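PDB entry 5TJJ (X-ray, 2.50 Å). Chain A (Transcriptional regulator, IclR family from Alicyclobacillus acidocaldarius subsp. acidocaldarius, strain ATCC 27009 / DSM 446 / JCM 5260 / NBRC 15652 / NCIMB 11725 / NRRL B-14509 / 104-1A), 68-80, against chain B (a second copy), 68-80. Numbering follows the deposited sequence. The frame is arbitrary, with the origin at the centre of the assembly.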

ATOM      1  N   SER A  68       6.209  13.649   9.117  1.00 42.62           N
ATOM      2  CA  SER A  68       5.803  13.104   7.842  1.00 41.47           C
ATOM      3  C   SER A  68       5.685  11.614   7.951  1.00 39.75           C
ATOM      4  O   SER A  68       6.179  11.018   8.925  1.00 39.82           O
ATOM      5  CB  SER A  68       6.838  13.443   6.777  1.00 42.00           C
ATOM      6  OG  SER A  68       8.126  13.070   7.230  1.00 42.78           O
ATOM      7  N   LEU A  69       5.021  11.025   6.956  1.00 37.75           N
ATOM      8  CA  LEU A  69       4.935   9.565   6.871  1.00 36.39           C
ATOM      9  C   LEU A  69       6.312   8.919   6.897  1.00 37.08           C
ATOM     10  O   LEU A  69       7.169   9.264   6.101  1.00 37.86           O
ATOM     11  CB  LEU A  69       4.196   9.129   5.615  1.00 35.31           C
ATOM     12  CG  LEU A  69       2.696   9.451   5.578  1.00 35.57           C
ATOM     13  CD1 LEU A  69       2.044   8.839   4.352  1.00 35.67           C
ATOM     14  CD2 LEU A  69       1.980   8.969   6.834  1.00 35.47           C
ATOM     15  N   GLY A  70       6.509   7.978   7.821  1.00 36.88           N
ATOM     16  CA  GLY A  70       7.786   7.284   7.968  1.00 37.97           C
ATOM     17  C   GLY A  70       7.964   6.115   7.001  1.00 37.31           C
ATOM     18  O   GLY A  70       6.984   5.632   6.428  1.00 35.94           O
ATOM     19  N   PRO A  71       9.202   5.620   6.858  1.00 38.38           N
ATOM     20  CA  PRO A  71       9.503   4.622   5.832  1.00 39.77           C
ATOM     21  C   PRO A  71       9.000   3.187   6.061  1.00 38.46           C
ATOM     22  O   PRO A  71       8.931   2.428   5.105  1.00 39.12           O
ATOM     23  CB  PRO A  71      11.033   4.646   5.760  1.00 42.55           C
ATOM     24  CG  PRO A  71      11.487   5.080   7.130  1.00 43.03           C
ATOM     25  CD  PRO A  71      10.391   5.968   7.660  1.00 41.38           C
ATOM     26  N   TYR A  72       8.651   2.820   7.280  1.00 37.77           N
ATOM     27  CA  TYR A  72       8.150   1.472   7.551  1.00 38.68           C
ATOM     28  C   TYR A  72       6.806   1.217   6.855  1.00 37.67           C
ATOM     29  O   TYR A  72       6.484   0.079   6.498  1.00 37.47           O
ATOM     30  CB  TYR A  72       8.008   1.201   9.074  1.00 39.82           C
ATOM     31  CG  TYR A  72       8.364  -0.202   9.457  1.00 40.70           C
ATOM     32  CD1 TYR A  72       7.588  -1.283   9.028  1.00 40.22           C
ATOM     33  CD2 TYR A  72       9.498  -0.466  10.215  1.00 42.74           C
ATOM     34  CE1 TYR A  72       7.930  -2.587   9.354  1.00 41.84           C
ATOM     35  CE2 TYR A  72       9.849  -1.766  10.554  1.00 44.08           C
ATOM     36  CZ  TYR A  72       9.059  -2.820  10.124  1.00 43.90           C
ATOM     37  OH  TYR A  72       9.404  -4.108  10.448  1.00 45.40           O
ATOM     38  N   LEU A  73       6.037   2.272   6.612  1.00 36.77           N
ATOM     39  CA  LEU A  73       4.763   2.130   5.897  1.00 35.26           C
ATOM     40  C   LEU A  73       4.932   1.640   4.435  1.00 34.69           C
ATOM     41  O   LEU A  73       4.015   1.069   3.855  1.00 34.40           O
ATOM     42  CB  LEU A  73       3.989   3.455   5.952  1.00 35.73           C
ATOM     43  CG  LEU A  73       3.733   3.969   7.384  1.00 36.43           C
ATOM     44  CD1 LEU A  73       3.140   5.362   7.372  1.00 37.29           C
ATOM     45  CD2 LEU A  73       2.862   2.999   8.163  1.00 36.44           C
ATOM     46  N   ILE A  74       6.106   1.816   3.846  1.00 35.06           N
ATOM     47  CA  ILE A  74       6.303   1.399   2.457  1.00 35.33           C
ATOM     48  C   ILE A  74       6.293  -0.144   2.293  1.00 36.05           C
ATOM     49  O   ILE A  74       5.576  -0.662   1.421  1.00 35.30           O
ATOM     50  CB  ILE A  74       7.537   2.070   1.833  1.00 35.59           C
ATOM     51  CG1 ILE A  74       7.344   3.586   1.807  1.00 35.44           C
ATOM     52  CG2 ILE A  74       7.781   1.579   0.413  1.00 37.05           C
ATOM     53  CD1 ILE A  74       8.636   4.393   1.694  1.00 36.72           C
ATOM     54  N   PRO A  75       7.079  -0.874   3.108  1.00 37.70           N
ATOM     55  CA  PRO A  75       7.017  -2.330   2.986  1.00 38.97           C
ATOM     56  C   PRO A  75       5.751  -2.920   3.562  1.00 36.67           C
ATOM     57  O   PRO A  75       5.310  -3.912   3.066  1.00 39.03           O
ATOM     58  CB  PRO A  75       8.277  -2.818   3.720  1.00 40.39           C
ATOM     59  CG  PRO A  75       8.615  -1.701   4.649  1.00 39.55           C
ATOM     60  CD  PRO A  75       8.244  -0.463   3.917  1.00 39.18           C
ATOM     61  N   LEU A  76       5.144  -2.306   4.554  1.00 36.60           N
ATOM     62  CA  LEU A  76       3.784  -2.715   4.979  1.00 36.27           C
ATOM     63  C   LEU A  76       2.766  -2.670   3.881  1.00 35.14           C
ATOM     64  O   LEU A  76       1.983  -3.601   3.733  1.00 35.59           O
ATOM     65  CB  LEU A  76       3.259  -1.830   6.104  1.00 35.73           C
ATOM     66  CG  LEU A  76       3.945  -1.988   7.444  1.00 36.84           C
ATOM     67  CD1 LEU A  76       3.143  -1.202   8.453  1.00 36.93           C
ATOM     68  CD2 LEU A  76       4.059  -3.440   7.852  1.00 38.48           C
ATOM     69  N   GLY A  77       2.769  -1.566   3.140  1.00 35.54           N
ATOM     70  CA  GLY A  77       1.882  -1.380   1.987  1.00 35.14           C
ATOM     71  C   GLY A  77       2.067  -2.437   0.922  1.00 36.61           C
ATOM     72  O   GLY A  77       1.094  -3.007   0.409  1.00 38.26           O
ATOM     73  N   ALA A  78       3.325  -2.723   0.627  1.00 38.13           N
ATOM     74  CA  ALA A  78       3.698  -3.714  -0.380  1.00 39.70           C
ATOM     75  C   ALA A  78       3.281  -5.119   0.034  1.00 39.38           C
ATOM     76  O   ALA A  78       2.774  -5.866  -0.780  1.00 39.89           O
ATOM     77  CB  ALA A  78       5.194  -3.665  -0.658  1.00 40.04           C
ATOM     78  N   ARG A  79       3.483  -5.456   1.300  1.00 39.14           N
ATOM     79  CA  ARG A  79       3.095  -6.772   1.819  1.00 39.77           C
ATOM     80  C   ARG A  79       1.589  -6.956   1.905  1.00 37.35           C
ATOM     81  O   ARG A  79       1.097  -8.040   1.595  1.00 36.84           O
ATOM     82  CB  ARG A  79       3.696  -7.026   3.191  1.00 40.09           C
ATOM     83  CG  ARG A  79       5.197  -7.122   3.183  1.00 43.06           C
ATOM     84  CD  ARG A  79       5.704  -8.304   2.403  1.00 46.66           C
ATOM     85  NE  ARG A  79       5.623  -9.515   3.183  1.00 48.89           N
ATOM     86  CZ  ARG A  79       6.439 -10.564   3.049  1.00 54.28           C
ATOM     87  NH1 ARG A  79       7.434 -10.548   2.154  1.00 58.88           N
ATOM     88  NH2 ARG A  79       6.275 -11.638   3.828  1.00 54.59           N
ATOM     89  N   ALA A  80       0.889  -5.911   2.342  1.00 35.25           N
ATOM     90  CA  ALA A  80      -0.584  -5.879   2.331  1.00 35.37           C
ATOM     91  C   ALA A  80      -1.178  -6.116   0.926  1.00 36.71           C
ATOM     92  O   ALA A  80      -2.041  -6.979   0.774  1.00 37.41           O
ATOM     93  CB  ALA A  80      -1.090  -4.543   2.878  1.00 33.88           C
TER
ATOM     94  N   SER B  68      -5.023 -10.146   9.110  1.00 32.57           N
ATOM     95  CA  SER B  68      -3.975  -9.910   8.148  1.00 32.86           C
ATOM     96  C   SER B  68      -3.824  -8.417   7.981  1.00 32.00           C
ATOM     97  O   SER B  68      -4.630  -7.676   8.500  1.00 32.69           O
ATOM     98  CB  SER B  68      -4.338 -10.559   6.818  1.00 34.77           C
ATOM     99  OG  SER B  68      -5.612 -10.142   6.382  1.00 36.29           O
ATOM    100  N   LEU B  69      -2.769  -7.979   7.306  1.00 31.38           N
ATOM    101  CA  LEU B  69      -2.639  -6.572   6.951  1.00 32.23           C
ATOM    102  C   LEU B  69      -3.767  -6.152   6.016  1.00 31.92           C
ATOM    103  O   LEU B  69      -4.160  -6.884   5.115  1.00 33.41           O
ATOM    104  CB  LEU B  69      -1.311  -6.285   6.271  1.00 33.22           C
ATOM    105  CG  LEU B  69      -0.049  -6.485   7.104  1.00 33.90           C
ATOM    106  CD1 LEU B  69       1.104  -6.275   6.155  1.00 34.14           C
ATOM    107  CD2 LEU B  69       0.062  -5.541   8.308  1.00 34.29           C
ATOM    108  N   GLY B  70      -4.257  -4.954   6.256  1.00 31.75           N
ATOM    109  CA  GLY B  70      -5.491  -4.460   5.672  1.00 32.99           C
ATOM    110  C   GLY B  70      -5.307  -3.523   4.493  1.00 31.85           C
ATOM    111  O   GLY B  70      -4.230  -3.047   4.225  1.00 30.96           O
ATOM    112  N   PRO B  71      -6.399  -3.216   3.818  1.00 32.79           N
ATOM    113  CA  PRO B  71      -6.314  -2.481   2.581  1.00 34.01           C
ATOM    114  C   PRO B  71      -5.839  -1.037   2.746  1.00 35.42           C
ATOM    115  O   PRO B  71      -5.240  -0.484   1.807  1.00 35.16           O
ATOM    116  CB  PRO B  71      -7.739  -2.542   2.026  1.00 34.81           C
ATOM    117  CG  PRO B  71      -8.603  -2.871   3.178  1.00 34.64           C
ATOM    118  CD  PRO B  71      -7.774  -3.519   4.221  1.00 32.95           C
ATOM    119  N   TYR B  72      -6.079  -0.422   3.905  1.00 37.51           N
ATOM    120  CA  TYR B  72      -5.705   0.982   4.072  1.00 38.53           C
ATOM    121  C   TYR B  72      -4.197   1.220   4.049  1.00 36.41           C
ATOM    122  O   TYR B  72      -3.719   2.300   3.676  1.00 36.99           O
ATOM    123  CB  TYR B  72      -6.330   1.638   5.299  1.00 40.68           C
ATOM    124  CG  TYR B  72      -6.305   3.091   5.060  1.00 43.71           C
ATOM    125  CD1 TYR B  72      -7.277   3.690   4.310  1.00 47.63           C
ATOM    126  CD2 TYR B  72      -5.215   3.857   5.456  1.00 47.05           C
ATOM    127  CE1 TYR B  72      -7.225   5.048   4.018  1.00 51.14           C
ATOM    128  CE2 TYR B  72      -5.136   5.211   5.150  1.00 50.40           C
ATOM    129  CZ  TYR B  72      -6.150   5.792   4.433  1.00 51.47           C
ATOM    130  OH  TYR B  72      -6.102   7.119   4.153  1.00 57.95           O
ATOM    131  N   LEU B  73      -3.433   0.198   4.347  1.00 34.79           N
ATOM    132  CA  LEU B  73      -1.981   0.323   4.257  1.00 33.94           C
ATOM    133  C   LEU B  73      -1.448   0.500   2.817  1.00 33.62           C
ATOM    134  O   LEU B  73      -0.327   0.943   2.640  1.00 34.32           O
ATOM    135  CB  LEU B  73      -1.338  -0.893   4.916  1.00 32.94           C
ATOM    136  CG  LEU B  73      -1.736  -1.092   6.374  1.00 32.29           C
ATOM    137  CD1 LEU B  73      -1.259  -2.454   6.805  1.00 31.88           C
ATOM    138  CD2 LEU B  73      -1.193   0.015   7.261  1.00 32.63           C
ATOM    139  N   ILE B  74      -2.241   0.131   1.806  1.00 33.54           N
ATOM    140  CA  ILE B  74      -1.809   0.179   0.419  1.00 33.61           C
ATOM    141  C   ILE B  74      -1.607   1.634  -0.015  1.00 35.02           C
ATOM    142  O   ILE B  74      -0.484   1.997  -0.379  1.00 34.02           O
ATOM    143  CB  ILE B  74      -2.769  -0.612  -0.523  1.00 34.21           C
ATOM    144  CG1 ILE B  74      -2.726  -2.120  -0.177  1.00 34.16           C
ATOM    145  CG2 ILE B  74      -2.376  -0.431  -1.982  1.00 34.21           C
ATOM    146  CD1 ILE B  74      -3.860  -2.965  -0.719  1.00 34.36           C
ATOM    147  N   PRO B  75      -2.673   2.478   0.044  1.00 36.32           N
ATOM    148  CA  PRO B  75      -2.444   3.872  -0.332  1.00 38.51           C
ATOM    149  C   PRO B  75      -1.570   4.609   0.648  1.00 38.68           C
ATOM    150  O   PRO B  75      -0.886   5.505   0.239  1.00 41.11           O
ATOM    151  CB  PRO B  75      -3.837   4.483  -0.386  1.00 39.37           C
ATOM    152  CG  PRO B  75      -4.660   3.606   0.455  1.00 39.14           C
ATOM    153  CD  PRO B  75      -4.098   2.233   0.286  1.00 37.21           C
ATOM    154  N   LEU B  76      -1.575   4.204   1.911  1.00 38.35           N
ATOM    155  CA  LEU B  76      -0.748   4.807   2.926  1.00 37.90           C
ATOM    156  C   LEU B  76       0.727   4.611   2.611  1.00 37.22           C
ATOM    157  O   LEU B  76       1.517   5.571   2.646  1.00 38.66           O
ATOM    158  CB  LEU B  76      -1.095   4.196   4.264  1.00 39.74           C
ATOM    159  CG  LEU B  76      -0.472   4.809   5.498  1.00 42.95           C
ATOM    160  CD1 LEU B  76      -0.853   6.287   5.581  1.00 46.23           C
ATOM    161  CD2 LEU B  76      -0.941   4.049   6.737  1.00 42.54           C
ATOM    162  N   GLY B  77       1.091   3.384   2.250  1.00 34.53           N
ATOM    163  CA  GLY B  77       2.455   3.072   1.873  1.00 33.35           C
ATOM    164  C   GLY B  77       2.863   3.681   0.548  1.00 33.74           C
ATOM    165  O   GLY B  77       3.984   4.127   0.367  1.00 33.52           O
ATOM    166  N   ALA B  78       1.958   3.681  -0.416  1.00 34.91           N
ATOM    167  CA  ALA B  78       2.261   4.340  -1.668  1.00 34.70           C
ATOM    168  C   ALA B  78       2.553   5.834  -1.384  1.00 35.97           C
ATOM    169  O   ALA B  78       3.536   6.346  -1.887  1.00 36.98           O
ATOM    170  CB  ALA B  78       1.134   4.155  -2.665  1.00 34.94           C
ATOM    171  N   ARG B  79       1.740   6.506  -0.553  1.00 35.95           N
ATOM    172  CA  ARG B  79       1.953   7.927  -0.253  1.00 37.51           C
ATOM    173  C   ARG B  79       3.267   8.146   0.512  1.00 37.93           C
ATOM    174  O   ARG B  79       3.940   9.149   0.342  1.00 39.44           O
ATOM    175  CB  ARG B  79       0.802   8.547   0.562  1.00 38.52           C
ATOM    176  CG  ARG B  79      -0.581   8.634  -0.063  1.00 39.37           C
ATOM    177  CD  ARG B  79      -0.672   9.557  -1.270  1.00 42.50           C
ATOM    178  NE  ARG B  79      -0.168   8.910  -2.482  1.00 43.26           N
ATOM    179  CZ  ARG B  79      -0.753   7.892  -3.125  1.00 42.68           C
ATOM    180  NH1 ARG B  79      -0.154   7.397  -4.188  1.00 43.90           N
ATOM    181  NH2 ARG B  79      -1.930   7.380  -2.741  1.00 42.11           N
ATOM    182  N   ALA B  80       3.635   7.224   1.379  1.00 37.56           N
ATOM    183  CA  ALA B  80       4.879   7.406   2.134  1.00 37.85           C
ATOM    184  C   ALA B  80       6.067   7.358   1.184  1.00 38.02           C
ATOM    185  O   ALA B  80       7.108   7.924   1.466  1.00 37.53           O
ATOM    186  CB  ALA B  80       5.015   6.366   3.235  1.00 35.36           C
TER

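The helices of the two copies pack against each other with their N-to-C directions 140° apart and their axes 7.3 Å apart at closest approach. No hydrogen bond crosses between the stretches; the contact is made by apolar side chains and by close backbone packing, and it buries 674 Å² in all. The register is nearly symmetric, I74 of each copy lying opposite G77 of the other and L69 opposite A80.

The centre is glycine on glycine. G77(A) CA and G77(B) CA are 4.5 Å apart, and each also rests on a carbonyl of the facing helix: L73(A) O to G77(B) CA is 3.2 Å, and G77(A) CA to L73(B) O is 3.3 Å. These carbonyls still serve their own helices, accepting from G77(A) N to L73(A) O at 3.0 Å and from G77(B) N to L73(B) O at 2.8 Å. A CB modelled on G77(B) would point toward the partner and lie 2.5 Å from L73(A) O; on G77(A) it would lie 2.9 Å from L73(B) O. Both are clashes, so the backbones could not sit this close with a side chain at either position.

One turn on, A80 supplies a small methyl that fits against L69, L73 and I74 of the other copy. A80(B) CB meets L69(A) CB at 3.7 Å, L73(A) CB at 4.1 Å and I74(A) CG1 at 3.9 Å. In the reciprocal set, A80(A) CB lies 3.8 Å from L69(B) CB, 4.2 Å from L73(B) CB and 4.2 Å from I74(B) CG1.

L69 and L73 adopt the m,t rotamer in both copies, with CA-to-CB directed toward the partner. L69(A) CD1 reaches L76(B) O at 3.7 Å and L69(B) CD1 reaches L76(A) O at 3.7 Å, so a methyl covers a carbonyl that is already hydrogen-bonded to the A80 amide of its own helix. I74 is also m,t in both copies. Its CA-to-CB bond points sideways, yet CG1 still finds the glycine: I74(A) CG1 is 3.7 Å from G77(B) O, and I74(B) CG1 is 4.0 Å from G77(A) O.

L76 breaks the symmetry. L76(A) is m,t, with its CA-to-CB bond toward the other stretch; in L76(B), which is t,p, that bond points sideways, but the end comes nearer. In this conformation L76(B) CD1 lies 4.1 Å from L69(A) CD1, and L76(B) CG 4.1 Å from L73(A) CD1, whereas the reciprocal L76(A) CD2 to L69(B) CD1 is looser at 4.4 Å.

At the margin, R79 contributes its aliphatic base: R79(A) CB to L69(B) CD1 and R79(B) CB to L69(A) CD1 are both 4.0 Å. Both arginines begin m,m and their ends lead away from the partner; they part at chi3, -80° in R79(A) and 80° in R79(B). P71, Y72, P75 and A78 point their CA-to-CB bonds away and make no contact.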